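Local coordinates for protein histidinol dehydrogenase (Elizabethkingia anophelis NUHP1, PDB 6AN0) that probably catalyses two successive zinc- and NAD-dependent oxidations that turn L-histidinol through its aldehyde into L-histidine, the last step of histidine biosynthesis, at residues D61-T66 / T163-S168; I68-D73 / I187-G192. All blocks are in the same frame, centred on the assembly; numbering follows the deposited sequence.

Interaction 1 of 2, residues D61-T66 / T163-S168; sequences DKAYLT and TPPDES
The loop at the C-terminal end of strand 158-163, which leads to helix 173-181 in a beta-alpha-beta crossover, packs here against the turn that follows helix 50-61. It shows how two loops can join without one direct hydrogen bond. Asp61 holds CG beside its backbone N (chi1 -59°), and its carboxylate oxygens abut ring carbons of the two prolines: OD1 rests 3.8 Å from Pro164 CB and OD2 3.7 Å from Pro165 CD, with the Asp61 and Pro165 side chains crossing at about a right angle. Polar bonding passes instead through a water, which donates to Asp61 O at 2.7 Å and to Pro165 O at 3.0 Å. The chain then turns at Lys62, whose phi is positive, and Ala63 CB comes to 3.5 Å from Asp166 O. At the turn itself the Lys62 and Glu167 side chains run side by side, pointing the same way; Lys62 CB meets Glu167 CD at 3.7 Å, while Lys62 NZ bends back to Lys59 O. Asp166 OD1 accepts from Asn170 N and, from above the carboxylate plane, from Ser168 N in an Asx turn spanning Glu167. Pro164 lies near Tyr132 and Asp61 near Gln194, two residues predicted to bind NAD. Two acceptor carbonyls cannot bond each other, so one water serves both; Lys62 O and Glu167 O, 3.5 Å apart, likewise form no bond, and carbon contacts do the rest.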
loop_
_atom_site.group_PDB
_atom_site.type_symbol
_atom_site.label_atom_id
_atom_site.label_comp_id
_atom_site.label_asym_id
_atom_site.label_seq_id
_atom_site.Cartn_x
_atom_site.Cartn_y
_atom_site.Cartn_z
ATOM N N ASP A 61 18.420 -25.313 6.457
ATOM C CA ASP A 61 17.457 -26.118 7.199
ATOM C C ASP A 61 17.984 -27.501 7.551
ATOM O O ASP A 61 17.326 -28.221 8.306
ATOM C CB ASP A 61 16.156 -26.248 6.402
ATOM C CG ASP A 61 15.520 -24.898 6.109
ATOM O OD1 ASP A 61 15.547 -24.014 6.994
ATOM O OD2 ASP A 61 15.010 -24.712 4.990
ATOM N N LYS A 62 19.154 -27.879 7.029
ATOM C CA LYS A 62 19.752 -29.192 7.259
ATOM C C LYS A 62 18.823 -30.319 6.826
ATOM O O LYS A 62 18.795 -31.386 7.446
ATOM C CB LYS A 62 20.166 -29.391 8.722
ATOM C CG LYS A 62 20.944 -28.251 9.322
ATOM C CD LYS A 62 22.190 -27.938 8.525
ATOM C CE LYS A 62 23.051 -26.933 9.268
ATOM N NZ LYS A 62 24.194 -26.455 8.446
ATOM N N ALA A 63 18.066 -30.097 5.758
ATOM C CA ALA A 63 17.203 -31.117 5.184
ATOM C C ALA A 63 17.508 -31.227 3.700
ATOM O O ALA A 63 17.501 -30.221 2.990
ATOM C CB ALA A 63 15.719 -30.784 5.399
ATOM N N TYR A 64 17.793 -32.443 3.239
ATOM C CA TYR A 64 18.049 -32.707 1.827
ATOM C C TYR A 64 16.741 -33.231 1.246
ATOM O O TYR A 64 16.387 -34.392 1.443
ATOM C CB TYR A 64 19.200 -33.703 1.667
ATOM C CG TYR A 64 19.814 -33.777 0.282
ATOM C CD1 TYR A 64 19.145 -33.287 -0.835
ATOM C CD2 TYR A 64 21.079 -34.347 0.093
ATOM C CE1 TYR A 64 19.711 -33.360 -2.098
ATOM C CE2 TYR A 64 21.648 -34.423 -1.166
ATOM C CZ TYR A 64 20.962 -33.933 -2.256
ATOM O OH TYR A 64 21.529 -34.007 -3.506
ATOM N N LEU A 65 16.012 -32.368 0.548
ATOM C CA LEU A 65 14.710 -32.741 0.019
ATOM C C LEU A 65 14.826 -33.335 -1.376
ATOM O O LEU A 65 15.731 -32.999 -2.145
ATOM C CB LEU A 65 13.785 -31.531 -0.038
ATOM C CG LEU A 65 13.404 -30.850 1.267
ATOM C CD1 LEU A 65 12.522 -29.661 0.942
ATOM C CD2 LEU A 65 12.699 -31.844 2.165
ATOM N N THR A 66 13.894 -34.235 -1.695
ATOM C CA THR A 66 13.680 -34.641 -3.079
ATOM C C THR A 66 12.589 -33.805 -3.738
ATOM O O THR A 66 12.757 -33.351 -4.873
ATOM C CB THR A 66 13.299 -36.116 -3.163
ATOM O OG1 THR A 66 14.228 -36.893 -2.397
ATOM C CG2 THR A 66 13.344 -36.580 -4.609
ATOM N N THR A 163 7.012 -22.437 3.818
ATOM C CA THR A 163 7.366 -22.565 5.230
ATOM C C THR A 163 8.463 -23.612 5.327
ATOM O O THR A 163 8.388 -24.627 4.619
ATOM C CB THR A 163 6.126 -22.940 6.072
ATOM O OG1 THR A 163 6.431 -22.889 7.476
ATOM C CG2 THR A 163 5.601 -24.317 5.720
ATOM N N PRO A 164 9.509 -23.386 6.119
ATOM C CA PRO A 164 10.710 -24.240 6.031
ATOM C C PRO A 164 10.528 -25.562 6.756
ATOM O O PRO A 164 9.847 -25.634 7.789
ATOM C CB PRO A 164 11.801 -23.389 6.692
ATOM C CG PRO A 164 11.062 -22.429 7.569
ATOM C CD PRO A 164 9.762 -22.142 6.873
ATOM N N PRO A 165 11.134 -26.631 6.244
ATOM C CA PRO A 165 11.069 -27.929 6.921
ATOM C C PRO A 165 11.991 -27.991 8.128
ATOM O O PRO A 165 12.958 -27.235 8.257
ATOM C CB PRO A 165 11.545 -28.908 5.842
ATOM C CG PRO A 165 12.525 -28.082 5.036
ATOM C CD PRO A 165 11.896 -26.699 4.986
ATOM N N ASP A 166 11.692 -28.938 9.013
ATOM C CA ASP A 166 12.660 -29.272 10.043
ATOM C C ASP A 166 13.725 -30.195 9.440
ATOM O O ASP A 166 13.718 -30.487 8.240
ATOM C CB ASP A 166 11.957 -29.854 11.271
ATOM C CG ASP A 166 11.321 -31.222 11.029
ATOM O OD1 ASP A 166 11.598 -31.897 10.015
ATOM O OD2 ASP A 166 10.526 -31.636 11.898
ATOM N N GLU A 167 14.664 -30.657 10.266
ATOM C CA GLU A 167 15.784 -31.427 9.731
ATOM C C GLU A 167 15.350 -32.770 9.159
ATOM O O GLU A 167 16.113 -33.385 8.407
ATOM C CB GLU A 167 16.855 -31.629 10.806
ATOM C CG GLU A 167 17.371 -30.311 11.371
ATOM C CD GLU A 167 18.768 -30.406 11.962
ATOM O OE1 GLU A 167 19.389 -31.484 11.870
ATOM O OE2 GLU A 167 19.247 -29.388 12.507
ATOM N N SER A 168 14.146 -33.231 9.476
ATOM C CA SER A 168 13.633 -34.469 8.914
ATOM C C SER A 168 12.779 -34.239 7.677
ATOM O O SER A 168 12.214 -35.202 7.141
ATOM C CB SER A 168 12.828 -35.224 9.972
ATOM O OG SER A 168 13.615 -35.446 11.127
HETATM O O HOH W 1 15.452 -27.057 9.862
#

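Interaction 2 of 2, residues I68-D73 / I187-G192; sequences IRVSSD and IYKAGG
Arg69 carries an extended side chain obliquely across Tyr188. From CA, the chain leaves with CG anti to the backbone N (chi1 -165°). Arg69 CB comes 4.1 Å from Tyr188 CE2, and Arg69 CG closes to 3.8 Å from the same ring carbon, while also sitting 3.5 Å from Ile187 O. CD stays beside CE2 as well; beyond it the guanidinium tilts 42° from the ring plane, so no flat stack forms. Arg69 NE gives its proton to a water at 3.1 Å, which also accepts from Ile187 N and can donate to Val70 O. At the tip, NH2 bonds to Lys185 O.

The backbone beneath is a single antiparallel beta bridge, with Arg69 and Tyr188 as a non-hydrogen-bonded pair between two flanking bonds. Lys189 N donates to Ile68 O at 2.8 Å in an almost straight line (176°), and Val70 N donates to Ile187 O at 2.9 Å. A short piece of loop thus lines one side of strand 186-189, whose other side pairs in parallel with strand 158-163; just after the bridge, Ser71 N-caps helix 72-79.

Val70 and Ile187 cross obliquely, Val70 CG2 against Ile187 CG2 at 3.7 Å, on the side covered by Leu176 of helix 173-181 and Ile75 of helix 72-79. Lys189 sends its extended chain past the same valine, its CG 4.0 Å from Val70 CG2, before NZ forms a salt bridge with Glu74 and a hydrogen bond with Gly169 O. Ile68 places CG2 near Tyr188 CB, and its side chain reaches on to helix 50-61 at Leu53 and Ile54.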
loop_
_atom_site.group_PDB
_atom_site.type_symbol
_atom_site.label_atom_id
_atom_site.label_comp_id
_atom_site.label_asym_id
_atom_site.label_seq_id
_atom_site.Cartn_x
_atom_site.Cartn_y
_atom_site.Cartn_z
ATOM N N ILE A 68 10.026 -30.396 -3.378
ATOM C CA ILE A 68 9.786 -29.132 -2.683
ATOM C C ILE A 68 8.335 -29.027 -2.227
ATOM O O ILE A 68 8.046 -28.437 -1.176
ATOM C CB ILE A 68 10.185 -27.960 -3.599
ATOM C CG1 ILE A 68 11.695 -28.006 -3.872
ATOM C CG2 ILE A 68 9.752 -26.600 -3.005
ATOM C CD1 ILE A 68 12.126 -27.243 -5.112
ATOM N N ARG A 69 7.403 -29.614 -2.977
ATOM C CA ARG A 69 5.982 -29.458 -2.697
ATOM C C ARG A 69 5.508 -30.479 -1.665
ATOM O O ARG A 69 5.842 -31.663 -1.755
ATOM C CB ARG A 69 5.162 -29.594 -3.984
ATOM C CG ARG A 69 3.747 -29.072 -3.805
ATOM C CD ARG A 69 2.957 -29.044 -5.096
ATOM N NE ARG A 69 1.559 -28.716 -4.824
ATOM C CZ ARG A 69 0.562 -28.925 -5.678
ATOM N NH1 ARG A 69 0.806 -29.455 -6.869
ATOM N NH2 ARG A 69 -0.678 -28.604 -5.338
ATOM N N VAL A 70 4.731 -30.008 -0.681
ATOM C CA VAL A 70 4.080 -30.906 0.269
ATOM C C VAL A 70 3.087 -31.778 -0.485
ATOM O O VAL A 70 2.291 -31.282 -1.289
ATOM C CB VAL A 70 3.394 -30.090 1.382
ATOM C CG1 VAL A 70 2.587 -30.992 2.305
ATOM C CG2 VAL A 70 4.425 -29.282 2.185
ATOM N N SER A 71 3.127 -33.085 -0.227
ATOM C CA SER A 71 2.276 -34.048 -0.910
ATOM C C SER A 71 0.907 -34.173 -0.235
ATOM O O SER A 71 0.695 -33.737 0.897
ATOM C CB SER A 71 2.951 -35.417 -0.939
ATOM O OG SER A 71 3.014 -35.955 0.371
ATOM N N SER A 72 -0.031 -34.816 -0.939
ATOM C CA SER A 72 -1.348 -35.024 -0.343
ATOM C C SER A 72 -1.290 -36.019 0.817
ATOM O O SER A 72 -2.034 -35.870 1.792
ATOM C CB SER A 72 -2.352 -35.482 -1.408
ATOM O OG SER A 72 -2.082 -36.797 -1.832
ATOM N N ASP A 73 -0.413 -37.027 0.740
ATOM C CA ASP A 73 -0.234 -37.940 1.871
ATOM C C ASP A 73 0.261 -37.197 3.109
ATOM O O ASP A 73 -0.157 -37.497 4.237
ATOM C CB ASP A 73 0.745 -39.056 1.505
ATOM C CG ASP A 73 0.084 -40.197 0.766
ATOM O OD1 ASP A 73 -1.166 -40.254 0.747
ATOM O OD2 ASP A 73 0.816 -41.032 0.203
ATOM N N ILE A 187 1.654 -25.699 -1.290
ATOM C CA ILE A 187 2.439 -25.545 -0.070
ATOM C C ILE A 187 3.835 -26.082 -0.337
ATOM O O ILE A 187 3.985 -27.222 -0.798
ATOM C CB ILE A 187 1.783 -26.284 1.113
ATOM C CG1 ILE A 187 0.326 -25.827 1.287
ATOM C CG2 ILE A 187 2.585 -26.094 2.394
ATOM C CD1 ILE A 187 -0.418 -26.611 2.354
ATOM N N TYR A 188 4.849 -25.272 -0.036
ATOM C CA TYR A 188 6.222 -25.565 -0.405
ATOM C C TYR A 188 7.126 -25.543 0.817
ATOM O O TYR A 188 7.045 -24.636 1.657
ATOM C CB TYR A 188 6.720 -24.563 -1.456
ATOM C CG TYR A 188 5.814 -24.533 -2.657
ATOM C CD1 TYR A 188 4.912 -23.490 -2.846
ATOM C CD2 TYR A 188 5.813 -25.579 -3.567
ATOM C CE1 TYR A 188 4.071 -23.473 -3.948
ATOM C CE2 TYR A 188 4.979 -25.569 -4.665
ATOM C CZ TYR A 188 4.105 -24.520 -4.847
ATOM O OH TYR A 188 3.274 -24.516 -5.945
ATOM N N LYS A 189 8.006 -26.537 0.888
ATOM C CA LYS A 189 9.003 -26.654 1.952
ATOM C C LYS A 189 10.167 -25.732 1.611
ATOM O O LYS A 189 11.110 -26.122 0.923
ATOM C CB LYS A 189 9.469 -28.094 2.086
ATOM C CG LYS A 189 8.374 -29.095 2.416
ATOM C CD LYS A 189 8.954 -30.512 2.420
ATOM C CE LYS A 189 7.887 -31.546 2.718
ATOM N NZ LYS A 189 8.459 -32.920 2.862
ATOM N N ALA A 190 10.105 -24.495 2.100
ATOM C CA ALA A 190 11.133 -23.503 1.795
ATOM C C ALA A 190 11.059 -22.377 2.810
ATOM O O ALA A 190 9.964 -21.952 3.194
ATOM C CB ALA A 190 10.962 -22.919 0.385
ATOM N N GLY A 191 12.223 -21.870 3.218
ATOM C CA GLY A 191 12.279 -20.769 4.155
ATOM C C GLY A 191 13.266 -19.703 3.714
ATOM O O GLY A 191 13.951 -19.838 2.697
ATOM N N GLY A 192 13.320 -18.639 4.514
ATOM C CA GLY A 192 14.407 -17.670 4.438
ATOM C C GLY A 192 14.431 -16.863 3.147
ATOM O O GLY A 192 13.419 -16.676 2.470
HETATM O O HOH W 2 1.098 -28.632 -1.802
#

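Read from the N terminus, the chain leaves helix 50-61 through 61-66 and runs almost directly into 68-73, at the start of helix 72-79. About a hundred residues later, 163-168 returns to close interaction 1, and after helix 173-181 the segment 187-192 closes interaction 2. The segments alternate, so the two loops cross rather than nest. Their centres lie about 9 Å apart and they touch: Thr163 and its partners Tyr188 and Ala190 join the neighbouring strands by backbone bonds, while Leu65 packs on Lys189. Together they fasten helices 50-61 and 72-79 to strands 158-163 and 186-189 of the mixed sheet.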